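Local structure of Slr0280 protein (5H3K) at residues Val156-Gln161 against Ile225-Glu230; Val286-Gly291 against Phe561-Gln566; Ser394-Thr399 against Ala472-Val477; Pro421-Ile424 against Asn429-Val432. The protein is of unknown function but may act on a phosphodiester-linked sugar, as phosphodiester glycosidases do. All blocks are in the same frame, centred on the assembly; numbering follows the deposited sequence.

Contact 1 (Val156-Gln161 against Ile225-Glu230)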
loop_
_atom_site.group_PDB
_atom_site.type_symbol
_atom_site.label_atom_id
_atom_site.label_comp_id
_atom_site.label_asym_id
_atom_site.label_seq_id
_atom_site.Cartn_x
_atom_site.Cartn_y
_atom_site.Cartn_z
ATOM N N VAL A 156 2.158 27.297 -26.296
ATOM C CA VAL A 156 2.901 26.835 -25.135
ATOM C C VAL A 156 3.827 27.970 -24.710
ATOM O O VAL A 156 4.622 28.453 -25.515
ATOM C CB VAL A 156 3.723 25.565 -25.440
ATOM C CG1 VAL A 156 4.467 25.107 -24.198
ATOM C CG2 VAL A 156 2.829 24.456 -25.948
ATOM N N ARG A 157 3.680 28.435 -23.470
ATOM C CA ARG A 157 4.499 29.533 -22.944
ATOM C C ARG A 157 5.132 29.098 -21.634
ATOM O O ARG A 157 4.551 28.280 -20.922
ATOM C CB ARG A 157 3.633 30.779 -22.702
ATOM C CG ARG A 157 2.931 31.320 -23.954
ATOM C CD ARG A 157 3.928 31.951 -24.924
ATOM N NE ARG A 157 3.300 32.366 -26.179
ATOM C CZ ARG A 157 3.387 31.689 -27.322
ATOM N NH1 ARG A 157 4.089 30.561 -27.384
ATOM N NH2 ARG A 157 2.781 32.146 -28.412
ATOM N N ASP A 158 6.310 29.625 -21.304
ATOM C CA ASP A 158 6.919 29.325 -20.005
ATOM C C ASP A 158 7.525 30.565 -19.360
ATOM O O ASP A 158 7.756 31.555 -20.040
ATOM C CB ASP A 158 7.959 28.194 -20.110
ATOM C CG ASP A 158 9.214 28.598 -20.882
ATOM O OD1 ASP A 158 9.406 28.096 -22.012
ATOM O OD2 ASP A 158 10.024 29.392 -20.353
ATOM N N GLY A 159 7.767 30.515 -18.053
ATOM C CA GLY A 159 8.353 31.643 -17.338
ATOM C C GLY A 159 8.833 31.290 -15.939
ATOM O O GLY A 159 8.328 30.346 -15.323
ATOM N N ARG A 160 9.810 32.039 -15.431
ATOM C CA ARG A 160 10.300 31.825 -14.068
ATOM C C ARG A 160 9.303 32.352 -13.039
ATOM O O ARG A 160 8.557 33.293 -13.311
ATOM C CB ARG A 160 11.672 32.479 -13.874
ATOM C CG ARG A 160 12.806 31.759 -14.596
ATOM C CD ARG A 160 14.181 32.356 -14.277
ATOM N NE ARG A 160 14.529 33.491 -15.137
ATOM C CZ ARG A 160 15.758 33.989 -15.263
ATOM N NH1 ARG A 160 16.767 33.451 -14.590
ATOM N NH2 ARG A 160 15.984 35.019 -16.071
ATOM N N GLN A 161 9.271 31.724 -11.868
ATOM C CA GLN A 161 8.441 32.190 -10.760
ATOM C C GLN A 161 9.303 32.155 -9.513
ATOM O O GLN A 161 10.448 31.714 -9.577
ATOM C CB GLN A 161 7.216 31.295 -10.562
ATOM C CG GLN A 161 6.365 31.078 -11.816
ATOM C CD GLN A 161 5.564 32.306 -12.224
ATOM O OE1 GLN A 161 4.773 32.832 -11.444
ATOM N NE2 GLN A 161 5.768 32.761 -13.454
ATOM N N ILE A 225 14.642 24.014 -15.730
ATOM C CA ILE A 225 13.953 22.837 -16.252
ATOM C C ILE A 225 14.194 22.753 -17.746
ATOM O O ILE A 225 14.543 23.749 -18.394
ATOM C CB ILE A 225 12.415 22.867 -16.030
ATOM C CG1 ILE A 225 11.769 24.001 -16.828
ATOM C CG2 ILE A 225 12.078 22.974 -14.562
ATOM C CD1 ILE A 225 10.267 23.844 -17.022
ATOM N N ARG A 226 14.010 21.559 -18.296
ATOM C CA ARG A 226 13.946 21.397 -19.738
ATOM C C ARG A 226 12.693 20.611 -20.019
ATOM O O ARG A 226 12.335 19.721 -19.254
ATOM C CB ARG A 226 15.175 20.656 -20.268
ATOM C CG ARG A 226 16.470 21.389 -20.010
ATOM C CD ARG A 226 17.681 20.521 -20.310
ATOM N NE ARG A 226 18.904 21.078 -19.728
ATOM C CZ ARG A 226 19.631 20.481 -18.786
ATOM N NH1 ARG A 226 20.719 21.079 -18.311
ATOM N NH2 ARG A 226 19.278 19.282 -18.327
ATOM N N TYR A 227 12.000 20.951 -21.095
ATOM C CA TYR A 227 10.818 20.200 -21.467
ATOM C C TYR A 227 10.683 20.112 -22.977
ATOM O O TYR A 227 11.244 20.930 -23.709
ATOM C CB TYR A 227 9.568 20.805 -20.835
ATOM C CG TYR A 227 9.169 22.155 -21.405
ATOM C CD1 TYR A 227 9.749 23.329 -20.933
ATOM C CD2 TYR A 227 8.207 22.252 -22.400
ATOM C CE1 TYR A 227 9.379 24.566 -21.441
ATOM C CE2 TYR A 227 7.829 23.488 -22.915
ATOM C CZ TYR A 227 8.424 24.637 -22.427
ATOM O OH TYR A 227 8.054 25.867 -22.929
ATOM N N ARG A 228 9.934 19.121 -23.437
ATOM C CA ARG A 228 9.846 18.831 -24.859
ATOM C C ARG A 228 8.498 18.221 -25.145
ATOM O O ARG A 228 8.028 17.344 -24.405
ATOM C CB ARG A 228 10.941 17.838 -25.252
ATOM C CG ARG A 228 11.159 17.681 -26.746
ATOM C CD ARG A 228 12.463 16.936 -26.964
ATOM N NE ARG A 228 12.915 16.954 -28.352
ATOM C CZ ARG A 228 13.802 17.819 -28.828
ATOM N NH1 ARG A 228 14.326 18.741 -28.021
ATOM N NH2 ARG A 228 14.168 17.757 -30.104
ATOM N N LEU A 229 7.884 18.681 -26.228
ATOM C CA LEU A 229 6.573 18.216 -26.642
ATOM C C LEU A 229 6.707 16.972 -27.519
ATOM O O LEU A 229 7.557 16.927 -28.408
ATOM C CB LEU A 229 5.886 19.344 -27.419
ATOM C CG LEU A 229 4.371 19.386 -27.613
ATOM C CD1 LEU A 229 3.667 18.794 -26.416
ATOM C CD2 LEU A 229 3.917 20.826 -27.817
ATOM N N GLU A 230 5.879 15.960 -27.260
ATOM C CA GLU A 230 5.753 14.817 -28.167
ATOM C C GLU A 230 4.317 14.730 -28.659
ATOM O O GLU A 230 3.372 14.673 -27.858
ATOM C CB GLU A 230 6.124 13.498 -27.483
ATOM C CG GLU A 230 5.919 12.270 -28.389
ATOM C CD GLU A 230 5.879 10.946 -27.630
ATOM O OE1 GLU A 230 5.889 10.963 -26.377
ATOM O OE2 GLU A 230 5.822 9.874 -28.281
#

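Contact 2 (Val286-Gly291 against Phe561-Gln566)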
loop_
_atom_site.group_PDB
_atom_site.type_symbol
_atom_site.label_atom_id
_atom_site.label_comp_id
_atom_site.label_asym_id
_atom_site.label_seq_id
_atom_site.Cartn_x
_atom_site.Cartn_y
_atom_site.Cartn_z
ATOM N N VAL A 286 4.744 18.354 7.161
ATOM C CA VAL A 286 5.085 18.234 8.572
ATOM C C VAL A 286 6.477 18.814 8.817
ATOM O O VAL A 286 7.455 18.413 8.174
ATOM C CB VAL A 286 5.007 16.777 9.060
ATOM C CG1 VAL A 286 5.405 16.690 10.526
ATOM C CG2 VAL A 286 3.595 16.217 8.857
ATOM N N ASN A 287 6.558 19.773 9.737
ATOM C CA ASN A 287 7.824 20.420 10.055
ATOM C C ASN A 287 8.464 19.830 11.291
ATOM O O ASN A 287 7.831 19.761 12.345
ATOM C CB ASN A 287 7.612 21.920 10.274
ATOM C CG ASN A 287 7.042 22.609 9.056
ATOM O OD1 ASN A 287 7.596 22.516 7.964
ATOM N ND2 ASN A 287 5.916 23.300 9.235
ATOM N N ILE A 288 9.703 19.375 11.149
ATOM C CA ILE A 288 10.510 18.999 12.300
ATOM C C ILE A 288 11.816 19.770 12.224
ATOM O O ILE A 288 12.007 20.585 11.325
ATOM C CB ILE A 288 10.790 17.480 12.351
ATOM C CG1 ILE A 288 11.416 17.012 11.039
ATOM C CG2 ILE A 288 9.507 16.710 12.628
ATOM C CD1 ILE A 288 11.866 15.566 11.078
ATOM N N SER A 289 12.717 19.512 13.164
ATOM C CA SER A 289 14.013 20.176 13.162
ATOM C C SER A 289 14.753 19.944 11.841
ATOM O O SER A 289 15.312 20.880 11.260
ATOM C CB SER A 289 14.853 19.680 14.343
ATOM O OG SER A 289 16.106 20.331 14.361
ATOM N N GLY A 290 14.722 18.706 11.355
ATOM C CA GLY A 290 15.432 18.330 10.135
ATOM C C GLY A 290 14.924 18.878 8.802
ATOM O O GLY A 290 15.622 18.780 7.781
ATOM N N GLY A 291 13.722 19.451 8.795
ATOM C CA GLY A 291 13.150 19.994 7.576
ATOM C C GLY A 291 11.647 19.829 7.458
ATOM O O GLY A 291 10.978 19.420 8.406
ATOM N N PHE A 561 11.619 10.204 11.278
ATOM C CA PHE A 561 10.299 9.648 11.016
ATOM C C PHE A 561 9.504 9.526 12.322
ATOM O O PHE A 561 8.318 9.831 12.349
ATOM C CB PHE A 561 10.409 8.296 10.291
ATOM C CG PHE A 561 9.097 7.793 9.726
ATOM C CD1 PHE A 561 8.230 8.655 9.059
ATOM C CD2 PHE A 561 8.748 6.450 9.847
ATOM C CE1 PHE A 561 7.010 8.196 8.532
ATOM C CE2 PHE A 561 7.549 5.977 9.316
ATOM C CZ PHE A 561 6.672 6.848 8.663
ATOM N N ALA A 562 10.165 9.111 13.405
ATOM C CA ALA A 562 9.522 9.080 14.725
ATOM C C ALA A 562 9.020 10.464 15.140
ATOM O O ALA A 562 7.921 10.602 15.684
ATOM C CB ALA A 562 10.465 8.517 15.765
ATOM N N GLN A 563 9.818 11.490 14.873
ATOM C CA GLN A 563 9.403 12.854 15.168
ATOM C C GLN A 563 8.226 13.270 14.301
ATOM O O GLN A 563 7.299 13.932 14.776
ATOM C CB GLN A 563 10.587 13.814 15.006
ATOM C CG GLN A 563 11.725 13.541 15.993
ATOM C CD GLN A 563 12.922 14.461 15.800
ATOM O OE1 GLN A 563 13.111 15.047 14.732
ATOM N NE2 GLN A 563 13.740 14.589 16.839
ATOM N N ILE A 564 8.256 12.884 13.027
ATOM C CA ILE A 564 7.130 13.158 12.135
ATOM C C ILE A 564 5.833 12.558 12.683
ATOM O O ILE A 564 4.797 13.228 12.722
ATOM C CB ILE A 564 7.408 12.635 10.692
ATOM C CG1 ILE A 564 8.432 13.545 9.989
ATOM C CG2 ILE A 564 6.113 12.558 9.886
ATOM C CD1 ILE A 564 9.057 12.949 8.723
ATOM N N LEU A 565 5.899 11.307 13.122
ATOM C CA LEU A 565 4.723 10.592 13.619
ATOM C C LEU A 565 4.225 11.190 14.931
ATOM O O LEU A 565 3.023 11.281 15.157
ATOM C CB LEU A 565 5.038 9.099 13.804
ATOM C CG LEU A 565 5.299 8.355 12.483
ATOM C CD1 LEU A 565 6.016 7.045 12.740
ATOM C CD2 LEU A 565 4.011 8.132 11.696
ATOM N N GLN A 566 5.152 11.598 15.792
ATOM C CA GLN A 566 4.775 12.303 17.015
ATOM C C GLN A 566 4.018 13.590 16.678
ATOM O O GLN A 566 2.989 13.887 17.285
ATOM C CB GLN A 566 6.021 12.597 17.852
ATOM C CG GLN A 566 5.741 13.271 19.174
ATOM C CD GLN A 566 7.004 13.457 19.993
ATOM O OE1 GLN A 566 8.028 13.928 19.486
ATOM N NE2 GLN A 566 6.945 13.072 21.261
HETATM O O HOH W 1 11.995 18.144 15.629
HETATM O O HOH W 2 14.548 16.551 13.081
#

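Contact 3 (Ser394-Thr399 against Ala472-Val477)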
loop_
_atom_site.group_PDB
_atom_site.type_symbol
_atom_site.label_atom_id
_atom_site.label_comp_id
_atom_site.label_asym_id
_atom_site.label_seq_id
_atom_site.Cartn_x
_atom_site.Cartn_y
_atom_site.Cartn_z
ATOM N N SER A 394 5.288 -39.386 23.711
ATOM C CA SER A 394 5.936 -39.850 24.937
ATOM C C SER A 394 5.988 -38.724 25.967
ATOM O O SER A 394 6.194 -38.962 27.158
ATOM C CB SER A 394 7.345 -40.372 24.661
ATOM O OG SER A 394 8.220 -39.319 24.300
ATOM N N GLY A 395 5.802 -37.492 25.505
ATOM C CA GLY A 395 5.835 -36.351 26.403
ATOM C C GLY A 395 7.046 -35.458 26.206
ATOM O O GLY A 395 7.110 -34.372 26.789
ATOM N N GLN A 396 8.006 -35.912 25.398
ATOM C CA GLN A 396 9.173 -35.096 25.048
ATOM C C GLN A 396 8.744 -33.776 24.410
ATOM O O GLN A 396 7.717 -33.712 23.728
ATOM C CB GLN A 396 10.085 -35.829 24.061
ATOM C CG GLN A 396 11.082 -36.804 24.670
ATOM C CD GLN A 396 11.267 -38.042 23.807
ATOM O OE1 GLN A 396 10.470 -38.981 23.878
ATOM N NE2 GLN A 396 12.299 -38.045 22.975
ATOM N N ARG A 397 9.536 -32.730 24.622
ATOM C CA ARG A 397 9.219 -31.416 24.070
ATOM C C ARG A 397 10.316 -30.910 23.142
ATOM O O ARG A 397 11.500 -31.072 23.423
ATOM C CB ARG A 397 9.007 -30.409 25.202
ATOM C CG ARG A 397 7.799 -30.685 26.062
ATOM C CD ARG A 397 7.685 -29.669 27.164
ATOM N NE ARG A 397 6.299 -29.239 27.310
ATOM C CZ ARG A 397 5.904 -27.974 27.414
ATOM N NH1 ARG A 397 6.795 -26.989 27.406
ATOM N NH2 ARG A 397 4.611 -27.693 27.528
ATOM N N LEU A 398 9.914 -30.290 22.034
ATOM C CA LEU A 398 10.846 -29.555 21.195
ATOM C C LEU A 398 10.303 -28.137 21.057
ATOM O O LEU A 398 9.083 -27.933 21.050
ATOM C CB LEU A 398 10.957 -30.187 19.803
ATOM C CG LEU A 398 11.572 -31.581 19.667
ATOM C CD1 LEU A 398 11.404 -32.115 18.241
ATOM C CD2 LEU A 398 13.039 -31.546 20.062
ATOM N N THR A 399 11.193 -27.158 20.949
ATOM C CA THR A 399 10.748 -25.783 20.735
ATOM C C THR A 399 11.107 -25.374 19.319
ATOM O O THR A 399 12.266 -25.462 18.915
ATOM C CB THR A 399 11.386 -24.790 21.713
ATOM O OG1 THR A 399 12.739 -24.540 21.317
ATOM C CG2 THR A 399 11.357 -25.336 23.131
ATOM N N ALA A 472 18.352 -37.575 18.086
ATOM C CA ALA A 472 17.939 -38.764 17.348
ATOM C C ALA A 472 16.833 -39.534 18.063
ATOM O O ALA A 472 16.800 -39.613 19.298
ATOM C CB ALA A 472 19.133 -39.672 17.072
ATOM N N GLY A 473 15.911 -40.070 17.272
ATOM C CA GLY A 473 14.874 -40.944 17.785
ATOM C C GLY A 473 13.663 -40.248 18.376
ATOM O O GLY A 473 12.656 -40.900 18.652
ATOM N N VAL A 474 13.751 -38.934 18.571
ATOM C CA VAL A 474 12.654 -38.166 19.159
ATOM C C VAL A 474 11.427 -38.134 18.238
ATOM O O VAL A 474 10.287 -38.228 18.703
ATOM C CB VAL A 474 13.116 -36.728 19.502
ATOM C CG1 VAL A 474 11.953 -35.873 19.972
ATOM C CG2 VAL A 474 14.198 -36.770 20.573
ATOM N N LEU A 475 11.671 -38.005 16.938
ATOM C CA LEU A 475 10.589 -37.955 15.948
ATOM C C LEU A 475 10.543 -39.190 15.052
ATOM O O LEU A 475 10.569 -39.074 13.820
ATOM C CB LEU A 475 10.720 -36.707 15.075
ATOM C CG LEU A 475 10.592 -35.369 15.802
ATOM C CD1 LEU A 475 10.655 -34.209 14.805
ATOM C CD2 LEU A 475 9.317 -35.320 16.613
ATOM N N ALA A 476 10.460 -40.368 15.663
ATOM C CA ALA A 476 10.332 -41.609 14.897
ATOM C C ALA A 476 9.044 -41.627 14.066
ATOM O O ALA A 476 8.025 -41.067 14.481
ATOM C CB ALA A 476 10.374 -42.808 15.833
ATOM N N VAL A 477 9.089 -42.275 12.904
ATOM C CA VAL A 477 7.880 -42.492 12.098
ATOM C C VAL A 477 6.790 -43.145 12.960
ATOM O O VAL A 477 7.034 -44.161 13.636
ATOM C CB VAL A 477 8.189 -43.357 10.840
ATOM C CG1 VAL A 477 6.911 -43.717 10.080
ATOM C CG2 VAL A 477 9.176 -42.631 9.923
HETATM O O HOH W 3 9.485 -38.694 21.323
#

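Contact 4 (Pro421-Ile424 against Asn429-Val432)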
loop_
_atom_site.group_PDB
_atom_site.type_symbol
_atom_site.label_atom_id
_atom_site.label_comp_id
_atom_site.label_asym_id
_atom_site.label_seq_id
_atom_site.Cartn_x
_atom_site.Cartn_y
_atom_site.Cartn_z
ATOM N N PRO A 421 1.862 -25.008 -1.167
ATOM C CA PRO A 421 1.804 -26.453 -1.420
ATOM C C PRO A 421 3.150 -27.152 -1.243
ATOM O O PRO A 421 3.161 -28.363 -1.022
ATOM C CB PRO A 421 1.368 -26.528 -2.893
ATOM C CG PRO A 421 0.623 -25.246 -3.128
ATOM C CD PRO A 421 1.409 -24.228 -2.332
ATOM N N SER A 422 4.258 -26.422 -1.322
ATOM C CA SER A 422 5.567 -27.071 -1.220
ATOM C C SER A 422 6.612 -26.271 -0.449
ATOM O O SER A 422 6.442 -25.075 -0.200
ATOM C CB SER A 422 6.103 -27.426 -2.615
ATOM O OG SER A 422 6.756 -26.317 -3.207
ATOM N N TYR A 423 7.689 -26.947 -0.069
ATOM C CA TYR A 423 8.832 -26.299 0.552
ATOM C C TYR A 423 10.112 -26.631 -0.211
ATOM O O TYR A 423 10.343 -27.783 -0.579
ATOM C CB TYR A 423 8.962 -26.718 2.021
ATOM C CG TYR A 423 10.255 -26.255 2.649
ATOM C CD1 TYR A 423 10.449 -24.919 2.985
ATOM C CD2 TYR A 423 11.288 -27.148 2.907
ATOM C CE1 TYR A 423 11.640 -24.486 3.550
ATOM C CE2 TYR A 423 12.479 -26.725 3.477
ATOM C CZ TYR A 423 12.652 -25.395 3.801
ATOM O OH TYR A 423 13.841 -24.973 4.363
ATOM N N ILE A 424 10.927 -25.614 -0.472
ATOM C CA ILE A 424 12.241 -25.803 -1.078
ATOM C C ILE A 424 13.275 -25.386 -0.048
ATOM O O ILE A 424 13.163 -24.294 0.516
ATOM C CB ILE A 424 12.404 -24.915 -2.332
ATOM C CG1 ILE A 424 11.365 -25.279 -3.386
ATOM C CG2 ILE A 424 13.812 -25.027 -2.890
ATOM C CD1 ILE A 424 11.337 -24.335 -4.573
ATOM N N ASN A 429 22.017 -28.974 4.102
ATOM C CA ASN A 429 22.049 -29.969 5.166
ATOM C C ASN A 429 20.886 -29.845 6.152
ATOM O O ASN A 429 21.076 -29.908 7.367
ATOM C CB ASN A 429 23.400 -29.928 5.892
ATOM C CG ASN A 429 24.576 -30.088 4.940
ATOM O OD1 ASN A 429 24.524 -30.886 4.006
ATOM N ND2 ASN A 429 25.632 -29.311 5.162
ATOM N N GLU A 430 19.687 -29.649 5.619
ATOM C CA GLU A 430 18.485 -29.626 6.452
ATOM C C GLU A 430 17.963 -31.046 6.632
ATOM O O GLU A 430 18.205 -31.911 5.783
ATOM C CB GLU A 430 17.399 -28.747 5.811
ATOM C CG GLU A 430 17.812 -27.295 5.677
ATOM C CD GLU A 430 16.682 -26.384 5.235
ATOM O OE1 GLU A 430 16.854 -25.154 5.368
ATOM O OE2 GLU A 430 15.634 -26.881 4.762
ATOM N N GLN A 431 17.260 -31.286 7.739
ATOM C CA GLN A 431 16.497 -32.520 7.908
ATOM C C GLN A 431 15.017 -32.160 7.902
ATOM O O GLN A 431 14.618 -31.192 8.558
ATOM C CB GLN A 431 16.846 -33.192 9.236
ATOM C CG GLN A 431 18.111 -34.034 9.201
ATOM C CD GLN A 431 17.966 -35.272 8.325
ATOM O OE1 GLN A 431 17.067 -36.093 8.524
ATOM N NE2 GLN A 431 18.849 -35.406 7.350
ATOM N N VAL A 432 14.204 -32.921 7.175
ATOM C CA VAL A 432 12.763 -32.677 7.193
ATOM C C VAL A 432 12.002 -33.851 7.796
ATOM O O VAL A 432 12.309 -35.016 7.512
ATOM C CB VAL A 432 12.196 -32.320 5.789
ATOM C CG1 VAL A 432 12.472 -33.427 4.783
ATOM C CG2 VAL A 432 10.676 -32.018 5.865
#

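Contact 1 (Val156-Gln161 against Ile225-Glu230)
The hydroxyl of Y227 donates a hydrogen bond to D158, OH lying 2.8 Å from OD1, on the lone pair of OD1 that faces away from OD2. The carboxylate stands almost upright to the phenol, the two planes 83° apart, and OD1 sits at the ring edge, near the ring plane. Beside this bond V156 lies along the tyrosine, the two side chains running past each other in opposite directions, with V156 CG1 3.9 Å from Y227 CE2. The other valine methyl, CG2, turns to the leucine and rests 4.2 Å from L229 CD2. Strands 153-161 and 226-232 are edge strands of two separate four-stranded antiparallel sheets, whose spacing here is consistent with face-to-face packing as in a beta sandwich. Their short segments run antiparallel at 173°, with axes 10.7 Å apart, so side chains alone bridge the gap. Y227 spans it with CG held between its backbone N and carbonyl carbon (chi1 70°). Further out, V167 of strand 164-171 touches both V156 and Y227, while V238 of strand 235-241 lies against Y227 and L229. On the strand's other side R157 folds back, and its NH1 donates to V156 O from above the carbonyl plane.

Contact 2 (Val286-Gly291 against Phe561-Gln566)
Two waters meet at Q563 OE1, and through them the helix holds the turn that follows strand 279-288. The firmer one donates to Q563 OE1 at 2.7 Å and accepts from G290 N; the second accepts from S289 N at 2.9 Å, but its bond to the same OE1 is long and weak. Both backbone N-H groups belong to the type I turn from I288 to G291, the hairpin link into strand 291-300. Beneath the waters the contact is apolar. I288 crosses Q563 at about a right angle, its CG2 resting 3.9 Å from Q563 CB, and it points CD1 at I564, 4.1 Å from CG1. Placing CG1 between the backbone N and carbonyl carbon (chi1 54°) leaves CG2 facing the helix backbone. Cutting I288 back to an alanine removes all the carbons beyond CB and would probably leave a gap beside I564 and the aliphatic part of Q563. Two residues back along the strand, V286 CG1 packs 4.2 Å from I564 CG2. Helix 558-567 lies across the eight-stranded antiparallel sheet: I564 also touches F293 and V295 of strand 291-300, while F561 and L565 reach L505 and A533 on strands 504-507 and 531-536.

Contact 3 (Ser394-Thr399 against Ala472-Val477)
The backbones of S394-T399 and A472-V477 stay well apart, the nearest CA atoms, those of Q396 and V474, being 7.5 Å from each other. The first segment leaves a turn, where G395 has a positive phi of 110°, and enters strand 397-403; the second is an irregular loop, with another positive phi at G473. Side chains and one water fill the interval. V474 carries most of its side of the contact. The amide nitrogen of Q396 lies over its methyls, NE2 being 3.3 Å from V474 CG2, which is close packing and not a polar bond. The glutamine gets there by a bend at chi2 (143°), its chain crossing the valine obliquely. Its other amide atom, OE1, faces a water that donates to V474 O at 2.8 Å, while the bond from that water to Q396 OE1 is weak. S394 OG also comes up to OE1, but so close that the detail of this bond is doubtful. Deeper in, L398 and L475 reach toward each other tip to tip, with CD1 atoms 4.1 Å apart, and L398 CD1 touches V474 CG1 at 4.2 Å. I470 contacts both leucines, P471 adds to the cover of L398, and T392 on strand 379-392 lies against L475. The arrangement is that of a surface loop folded down on a beta hairpin: strands 379-392 and 397-403 pair antiparallel, and the long connection between strands 460-466 and 481-488 of the same mixed sheet lays its apolar side chains against the turn and the first residues of the hairpin's second strand.

Contact 4 (Pro421-Ile424 against Asn429-Val432)
The phenol of Y423 and the carboxylate of E430 lie nearly in one plane, 7° apart, although the two side chains cross obliquely. Within that plane the hydroxyl meets the acid: Y423 OH donates to E430 OE2 at 2.6 Å, and OE2 takes the bond on its syn lone pair, on the side of OE1. OE2 therefore sits at the ring edge, 3.4 Å from Y423 CE2. Together the two side chains span the gap between segments whose nearest CA atoms, those of Y423 and V432, are 10.0 Å apart. The tyrosine carries CG opposite its backbone N (chi1 171°), which sends the ring out from short strand 422-423, and the glutamate answers with a chain extended beyond CG (chi2 -172°). Y415 stacks on the Y423 ring, and L446, L462 and I464 also pack against it. A phenylalanine here would keep the ring but is likely to leave E430 OE2 without its short donor and L426 N without the hydroxyl that accepts from it. The polar ends are buried yet well supplied. R466 reaches both, with NE in a salt bridge to E430 OE1 and NH2 hydrogen-bonded to Y423 OH, while S427 OG, in the short connection with L426, binds OE1. A salt bridge from R466 and a hydrogen bond from the Y423 hydroxyl would both favour ionised E430 despite its burial.

From the N terminus, contact 1 comes first: it closes a loop of 63 intervening residues, part of it not modelled, and joins two four-stranded sheets. Contact 2 then opens at strand 279-288 and closes only at helix 558-567, 269 residues on, tying that strand's hairpin to the helix. Contacts 3 and 4 are nested inside it, and contact 4 lies within the loop of contact 3. Contact 3 joins the 379-392/397-403 hairpin to the connection between strands 460-466 and 481-488; contact 4, across four residues, joins short strand 422-423 to strand 430-436. Both reach the same mixed sheet, their centres about 19 Å apart, whereas contact 1 is on the opposite side of the chain's centre.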